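Local coordinates for beta-lactamase inhibitory protein BLIP-I (Streptomyces exfoliatus, PDB 3GMV) that probably inhibits beta-lactamases by binding them as a protein ligand, as the related inhibitor BLIP does, at residues A[41-44]-A[49-52]; A[6-11]-A[70-75]. All coordinates share one frame; numbering follows the deposited sequence.

Contact 1 (A[41-44]-A[49-52]); sequences LCFT and YAPY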
ATOM      1  N   LEU A  41      13.492   3.263   0.815  1.00 10.16           N
ATOM      2  CA  LEU A  41      12.421   3.559   1.766  1.00 11.05           C
ATOM      3  C   LEU A  41      12.495   5.058   2.043  1.00 11.92           C
ATOM      4  O   LEU A  41      13.590   5.586   2.285  1.00 11.89           O
ATOM      5  CB  LEU A  41      12.691   2.807   3.073  1.00 12.55           C
ATOM      6  CG  LEU A  41      11.679   2.874   4.216  1.00 15.26           C
ATOM      7  CD1 LEU A  41      10.369   2.296   3.754  1.00 17.96           C
ATOM      8  CD2 LEU A  41      12.223   2.067   5.414  1.00 18.35           C
ATOM      9  N   CYS A  42      11.353   5.734   1.979  1.00 11.54           N
ATOM     10  CA  CYS A  42      11.290   7.189   2.214  1.00 12.92           C
ATOM     11  C   CYS A  42      10.208   7.447   3.266  1.00 14.06           C
ATOM     12  O   CYS A  42       9.102   6.933   3.155  1.00 11.34           O
ATOM     13  CB  CYS A  42      10.936   7.947   0.925  1.00 12.55           C
ATOM     14  SG  CYS A  42      11.939   7.518  -0.561  1.00 13.10           S
ATOM     15  N   PHE A  43      10.535   8.254   4.273  1.00 16.41           N
ATOM     16  CA  PHE A  43       9.597   8.611   5.352  1.00 17.28           C
ATOM     17  C   PHE A  43       9.142  10.052   5.172  1.00 17.09           C
ATOM     18  O   PHE A  43       9.926  10.891   4.773  1.00 17.35           O
ATOM     19  CB  PHE A  43      10.271   8.448   6.721  1.00 18.06           C
ATOM     20  CG  PHE A  43      10.404   7.018   7.182  1.00 20.18           C
ATOM     21  CD1 PHE A  43       9.355   6.374   7.818  1.00 23.29           C
ATOM     22  CD2 PHE A  43      11.598   6.316   6.989  1.00 24.94           C
ATOM     23  CE1 PHE A  43       9.476   5.057   8.254  1.00 25.07           C
ATOM     24  CE2 PHE A  43      11.725   5.000   7.421  1.00 24.91           C
ATOM     25  CZ  PHE A  43      10.661   4.368   8.053  1.00 26.48           C
ATOM     26  N   THR A  44       7.877  10.360   5.461  1.00 16.29           N
ATOM     27  CA  THR A  44       7.403  11.720   5.309  1.00 16.24           C
ATOM     28  C   THR A  44       7.680  12.530   6.591  1.00 16.95           C
ATOM     29  O   THR A  44       7.640  13.743   6.553  1.00 17.93           O
ATOM     30  CB  THR A  44       5.881  11.799   5.047  1.00 15.26           C
ATOM     31  OG1 THR A  44       5.183  11.304   6.202  1.00 16.30           O
ATOM     32  CG2 THR A  44       5.510  10.959   3.805  1.00 15.45           C
ATOM     33  N   TYR A  49       6.559   5.069  13.668  1.00 27.08           N
ATOM     34  CA  TYR A  49       5.282   5.051  12.970  1.00 26.92           C
ATOM     35  C   TYR A  49       5.048   6.260  12.039  1.00 25.49           C
ATOM     36  O   TYR A  49       3.901   6.597  11.756  1.00 25.58           O
ATOM     37  CB  TYR A  49       4.123   4.902  13.976  1.00 26.97           C
ATOM     38  CG  TYR A  49       4.365   3.908  15.100  1.00 30.13           C
ATOM     39  CD1 TYR A  49       4.310   2.531  14.872  1.00 32.17           C
ATOM     40  CD2 TYR A  49       4.633   4.344  16.397  1.00 30.46           C
ATOM     41  CE1 TYR A  49       4.523   1.619  15.904  1.00 33.59           C
ATOM     42  CE2 TYR A  49       4.842   3.445  17.425  1.00 32.20           C
ATOM     43  CZ  TYR A  49       4.788   2.086  17.171  1.00 33.73           C
ATOM     44  OH  TYR A  49       5.002   1.193  18.199  1.00 35.65           O
ATOM     45  N   ALA A  50       6.120   6.905  11.560  1.00 23.44           N
ATOM     46  CA  ALA A  50       6.022   7.915  10.495  1.00 21.30           C
ATOM     47  C   ALA A  50       5.462   7.264   9.241  1.00 19.70           C
ATOM     48  O   ALA A  50       5.738   6.088   9.004  1.00 18.94           O
ATOM     49  CB  ALA A  50       7.395   8.476  10.161  1.00 21.85           C
ATOM     50  N   PRO A  51       4.723   8.030   8.425  1.00 17.67           N
ATOM     51  CA  PRO A  51       4.262   7.463   7.160  1.00 16.60           C
ATOM     52  C   PRO A  51       5.449   7.280   6.206  1.00 16.06           C
ATOM     53  O   PRO A  51       6.428   8.037   6.250  1.00 13.85           O
ATOM     54  CB  PRO A  51       3.297   8.520   6.623  1.00 17.53           C
ATOM     55  CG  PRO A  51       2.909   9.371   7.857  1.00 17.48           C
ATOM     56  CD  PRO A  51       4.170   9.367   8.680  1.00 17.36           C
ATOM     57  N   TYR A  52       5.380   6.274   5.349  1.00 13.97           N
ATOM     58  CA  TYR A  52       6.525   6.003   4.503  1.00 12.93           C
ATOM     59  C   TYR A  52       6.044   5.357   3.203  1.00 12.48           C
ATOM     60  O   TYR A  52       4.898   4.880   3.115  1.00 11.09           O
ATOM     61  CB  TYR A  52       7.512   5.062   5.211  1.00 12.40           C
ATOM     62  CG  TYR A  52       6.948   3.672   5.491  1.00 14.19           C
ATOM     63  CD1 TYR A  52       7.058   2.651   4.544  1.00 13.07           C
ATOM     64  CD2 TYR A  52       6.275   3.398   6.679  1.00 14.49           C
ATOM     65  CE1 TYR A  52       6.524   1.376   4.787  1.00 16.84           C
ATOM     66  CE2 TYR A  52       5.762   2.129   6.944  1.00 17.32           C
ATOM     67  CZ  TYR A  52       5.885   1.121   5.982  1.00 18.80           C
ATOM     68  OH  TYR A  52       5.357  -0.140   6.225  1.00 21.07           O
TER
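With chi1 at -76°, F43 swings its ring opposite its own carbonyl carbon, while Y52, at +64°, sets CG between its backbone N and carbonyl carbon; the two rings thus run side by side on one face of the sheet. F43 CE1 lies 3.6 Å from Y52 CB, and the ring planes are inclined by 56° with centroids 5.6 Å apart, an oblique pair. Large flat side chains suit this non-hydrogen-bonded pair, whose close backbones bring the two CB atoms together. The small methyl of A50 meets F43 CD1 obliquely, at 3.7 Å. L41 CD1 meets Y52 CD1 at 3.4 Å, on the same side of the tyrosine ring as F43, and the tyrosine hydroxyl is tied to E69 on the adjoining strand.

The backbone closes the loop end. T44 N donates to P51 O over 2.8 Å in a nearly straight bond, and F43 CA approaches the same oxygen at 3.3 Å. The threonine hydroxyl crosses the proline ring, OG1 standing 3.3 Å from P51 CD; the compact, apolar ring offers CB, CG and CD to this oxygen while the proline carbonyl accepts the threonine N-H. C42 is joined through SG to C30 in a disulfide.

This is the neck of a beta hairpin, where antiparallel strands 40-43 and 52-57 part into a loop; in BLIP the corresponding loop reaches into the lactamase active site, and a similar role is probable here.

Contact 2 (A[6-11]-A[70-75]); sequences EKYEQI and YLYKAK
L71 lays its CD1 methyl over one face of the Y8 ring, 3.9 Å from the centroid and 27° off the ring normal, a CH-pi contact displaced toward the CG rim, where CD1 comes within 3.6 Å of Y8 CG. The tyrosine reaches the methyl because its CG is trans to the backbone N (chi1 -174°), which carries the ring off the helix toward 70-75. Leucine answers with an extended tip, CD1 anti to CA, that pushes one methyl forward; a branched, apolar end suits a broad aromatic face.

Helix 5-10 belongs to the helical layer of a two-layer alpha/beta sandwich and packs on the antiparallel sheet: Y8 touches F55 of strand 52-57, and K66 of strand 63-69 makes a cation-pi contact with its ring while its NZ binds the carbonyl oxygens of Y8 and I11. The loop after strand 63-69 passes the helix, and of 70-75 only L71 and Y72 touch it.

Nearer the surface, Y72 crosses Y8 at a slant, its OH 3.7 Å from Y8 CD2, and stretches on to E9. The glutamate, extended beyond CG and long enough to bring its carboxylate from the helix surface to the phenol, places OE2 at the edge of the tyrosine ring, in its plane; carboxylate and ring planes differ by only 7°. Y72 OH donates to E9 OE2 at a modelled 2.4 Å, too short for the exact length to be trusted.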
ATOM      1  N   GLU A   6       1.963  12.724  -2.684  1.00 13.89           N
ATOM      2  CA  GLU A   6       2.062  13.161  -4.069  1.00 14.07           C
ATOM      3  C   GLU A   6       3.277  12.556  -4.771  1.00 12.42           C
ATOM      4  O   GLU A   6       3.160  12.115  -5.915  1.00 12.57           O
ATOM      5  CB  GLU A   6       2.033  14.704  -4.179  1.00 14.21           C
ATOM      6  CG  GLU A   6       0.673  15.298  -3.805  1.00 19.00           C
ATOM      7  CD  GLU A   6       0.314  15.181  -2.300  1.00 23.08           C
ATOM      8  OE1 GLU A   6       1.209  15.185  -1.424  1.00 21.44           O
ATOM      9  OE2 GLU A   6      -0.903  15.104  -1.994  1.00 27.42           O
ATOM     10  N   LYS A   7       4.432  12.511  -4.101  1.00 11.71           N
ATOM     11  CA  LYS A   7       5.612  11.870  -4.698  1.00 11.28           C
ATOM     12  C   LYS A   7       5.372  10.373  -4.929  1.00 10.15           C
ATOM     13  O   LYS A   7       5.754   9.813  -5.962  1.00  9.87           O
ATOM     14  CB  LYS A   7       6.869  12.117  -3.833  1.00 11.15           C
ATOM     15  CG  LYS A   7       7.270  13.618  -3.867  1.00 13.57           C
ATOM     16  CD  LYS A   7       8.313  14.034  -2.883  1.00 16.44           C
ATOM     17  CE  LYS A   7       8.791  15.429  -3.301  1.00 20.92           C
ATOM     18  NZ  LYS A   7       9.614  15.363  -4.549  1.00 26.12           N
ATOM     19  N   TYR A   8       4.760   9.722  -3.946  1.00  9.37           N
ATOM     20  CA  TYR A   8       4.356   8.311  -4.075  1.00  9.65           C
ATOM     21  C   TYR A   8       3.563   8.071  -5.360  1.00  9.90           C
ATOM     22  O   TYR A   8       3.831   7.121  -6.083  1.00 10.24           O
ATOM     23  CB  TYR A   8       3.514   7.895  -2.853  1.00  8.82           C
ATOM     24  CG  TYR A   8       3.119   6.415  -2.752  1.00 10.31           C
ATOM     25  CD1 TYR A   8       4.022   5.460  -2.311  1.00  9.99           C
ATOM     26  CD2 TYR A   8       1.818   6.003  -3.053  1.00 11.69           C
ATOM     27  CE1 TYR A   8       3.639   4.082  -2.197  1.00  9.99           C
ATOM     28  CE2 TYR A   8       1.426   4.665  -2.912  1.00 10.29           C
ATOM     29  CZ  TYR A   8       2.342   3.725  -2.496  1.00  9.07           C
ATOM     30  OH  TYR A   8       1.972   2.387  -2.360  1.00  8.59           O
ATOM     31  N   GLU A   9       2.580   8.919  -5.631  1.00  9.81           N
ATOM     32  CA  GLU A   9       1.762   8.786  -6.843  1.00 10.40           C
ATOM     33  C   GLU A   9       2.528   9.065  -8.144  1.00 10.80           C
ATOM     34  O   GLU A   9       2.198   8.492  -9.177  1.00 11.21           O
ATOM     35  CB  GLU A   9       0.500   9.665  -6.727  1.00 12.58           C
ATOM     36  CG  GLU A   9      -0.343   9.292  -5.480  1.00 13.84           C
ATOM     37  CD  GLU A   9      -1.287  10.418  -5.023  1.00 23.04           C
ATOM     38  OE1 GLU A   9      -1.433  11.432  -5.747  1.00 23.79           O
ATOM     39  OE2 GLU A   9      -1.865  10.287  -3.929  1.00 21.49           O
ATOM     40  N   GLN A  10       3.519   9.951  -8.098  1.00  9.73           N
ATOM     41  CA  GLN A  10       4.323  10.278  -9.269  1.00 10.38           C
ATOM     42  C   GLN A  10       5.220   9.085  -9.636  1.00 10.72           C
ATOM     43  O   GLN A  10       5.650   8.970 -10.789  1.00 11.38           O
ATOM     44  CB  GLN A  10       5.201  11.496  -8.968  1.00 10.51           C
ATOM     45  CG  GLN A  10       4.386  12.777  -8.937  1.00 12.80           C
ATOM     46  CD  GLN A  10       5.058  13.884  -8.194  1.00 19.26           C
ATOM     47  OE1 GLN A  10       6.278  13.934  -8.103  1.00 20.73           O
ATOM     48  NE2 GLN A  10       4.254  14.799  -7.652  1.00 22.76           N
ATOM     49  N   ILE A  11       5.528   8.253  -8.638  1.00  8.79           N
ATOM     50  CA  ILE A  11       6.401   7.075  -8.816  1.00  9.18           C
ATOM     51  C   ILE A  11       5.568   5.974  -9.468  1.00 10.28           C
ATOM     52  O   ILE A  11       4.457   5.698  -9.010  1.00 10.60           O
ATOM     53  CB  ILE A  11       7.004   6.632  -7.470  1.00  9.09           C
ATOM     54  CG1 ILE A  11       8.090   7.651  -7.090  1.00 10.13           C
ATOM     55  CG2 ILE A  11       7.648   5.241  -7.569  1.00  7.80           C
ATOM     56  CD1 ILE A  11       8.466   7.672  -5.587  1.00 10.34           C
ATOM     57  N   TYR A  70       0.290   4.655   6.086  1.00 14.75           N
ATOM     58  CA  TYR A  70      -0.096   5.970   6.630  1.00 15.82           C
ATOM     59  C   TYR A  70      -0.014   7.150   5.681  1.00 15.19           C
ATOM     60  O   TYR A  70      -0.262   8.277   6.101  1.00 15.27           O
ATOM     61  CB  TYR A  70       0.646   6.288   7.966  1.00 16.08           C
ATOM     62  CG  TYR A  70       0.789   5.116   8.918  1.00 19.80           C
ATOM     63  CD1 TYR A  70      -0.285   4.263   9.167  1.00 24.72           C
ATOM     64  CD2 TYR A  70       1.996   4.854   9.554  1.00 23.13           C
ATOM     65  CE1 TYR A  70      -0.157   3.180  10.014  1.00 26.68           C
ATOM     66  CE2 TYR A  70       2.133   3.760  10.419  1.00 26.32           C
ATOM     67  CZ  TYR A  70       1.044   2.937  10.640  1.00 27.11           C
ATOM     68  OH  TYR A  70       1.167   1.849  11.476  1.00 30.48           O
ATOM     69  N   LEU A  71       0.290   6.936   4.402  1.00 13.85           N
ATOM     70  CA  LEU A  71       0.307   8.059   3.473  1.00 14.64           C
ATOM     71  C   LEU A  71      -1.087   8.604   3.221  1.00 14.84           C
ATOM     72  O   LEU A  71      -1.234   9.753   2.836  1.00 15.54           O
ATOM     73  CB  LEU A  71       0.924   7.679   2.113  1.00 13.31           C
ATOM     74  CG  LEU A  71       2.416   7.358   2.149  1.00 15.07           C
ATOM     75  CD1 LEU A  71       2.924   6.962   0.766  1.00 12.84           C
ATOM     76  CD2 LEU A  71       3.211   8.586   2.693  1.00 14.41           C
ATOM     77  N   TYR A  72      -2.101   7.753   3.382  1.00 13.65           N
ATOM     78  CA  TYR A  72      -3.481   8.138   3.160  1.00 13.55           C
ATOM     79  C   TYR A  72      -4.327   7.792   4.381  1.00 13.27           C
ATOM     80  O   TYR A  72      -4.034   6.849   5.090  1.00 13.12           O
ATOM     81  CB  TYR A  72      -4.048   7.363   1.970  1.00 13.79           C
ATOM     82  CG  TYR A  72      -3.281   7.605   0.708  1.00 13.93           C
ATOM     83  CD1 TYR A  72      -3.545   8.715  -0.072  1.00 16.01           C
ATOM     84  CD2 TYR A  72      -2.300   6.707   0.285  1.00 16.91           C
ATOM     85  CE1 TYR A  72      -2.840   8.936  -1.245  1.00 19.40           C
ATOM     86  CE2 TYR A  72      -1.583   6.926  -0.878  1.00 16.79           C
ATOM     87  CZ  TYR A  72      -1.857   8.036  -1.631  1.00 16.81           C
ATOM     88  OH  TYR A  72      -1.148   8.273  -2.787  1.00 19.88           O
ATOM     89  N   LYS A  73      -5.362   8.587   4.638  1.00 13.73           N
ATOM     90  CA  LYS A  73      -6.292   8.270   5.720  1.00 14.66           C
ATOM     91  C   LYS A  73      -7.644   8.024   5.055  1.00 13.15           C
ATOM     92  O   LYS A  73      -8.016   8.707   4.108  1.00 14.08           O
ATOM     93  CB  LYS A  73      -6.380   9.460   6.706  1.00 16.07           C
ATOM     94  CG  LYS A  73      -5.100   9.678   7.529  1.00 20.11           C
ATOM     95  CD  LYS A  73      -5.165  11.007   8.301  1.00 24.46           C
ATOM     96  CE  LYS A  73      -3.791  11.396   8.836  1.00 27.97           C
ATOM     97  NZ  LYS A  73      -3.197  10.252   9.584  1.00 31.39           N
ATOM     98  N   ALA A  74      -8.391   7.059   5.552  1.00 13.04           N
ATOM     99  CA  ALA A  74      -9.709   6.781   4.997  1.00 12.71           C
ATOM    100  C   ALA A  74     -10.607   7.992   5.039  1.00 13.29           C
ATOM    101  O   ALA A  74     -10.575   8.751   5.998  1.00 13.67           O
ATOM    102  CB  ALA A  74     -10.372   5.629   5.767  1.00 12.99           C
ATOM    103  N   LYS A  75     -11.395   8.163   3.994  1.00 13.38           N
ATOM    104  CA  LYS A  75     -12.371   9.246   3.906  1.00 15.42           C
ATOM    105  C   LYS A  75     -13.408   9.124   5.001  1.00 15.56           C
ATOM    106  O   LYS A  75     -13.702  10.110   5.720  1.00 15.49           O
ATOM    107  CB  LYS A  75     -13.046   9.261   2.546  1.00 15.63           C
ATOM    108  CG  LYS A  75     -14.265  10.189   2.455  1.00 20.18           C
ATOM    109  CD  LYS A  75     -14.701  10.445   1.009  1.00 25.57           C
ATOM    110  CE  LYS A  75     -16.195  10.833   0.961  1.00 28.88           C
ATOM    111  NZ  LYS A  75     -16.758  10.900  -0.412  1.00 31.52           N
TER

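Along the chain, contact 1 lies between the two halves of contact 2, and their centres are about 11 Å apart. They meet directly where the start of 70-75 runs beside both ends of the hairpin loop: T44 CG2 touches L71 CD2 at 3.5 Å, and Y52 O approaches L71 CG at 3.6 Å. L71 therefore serves both, one methyl facing the helix and the other the hairpin. Beside it, P51 CB lies 3.6 Å from Y70 O, and Y49 O 3.4 Å from Y70 CD2. F3, just ahead of the helix, also touches C42, T44 and Y8. Neither contact includes T58, W64 or P113, which line the tris(hydroxyethyl)aminomethane pocket.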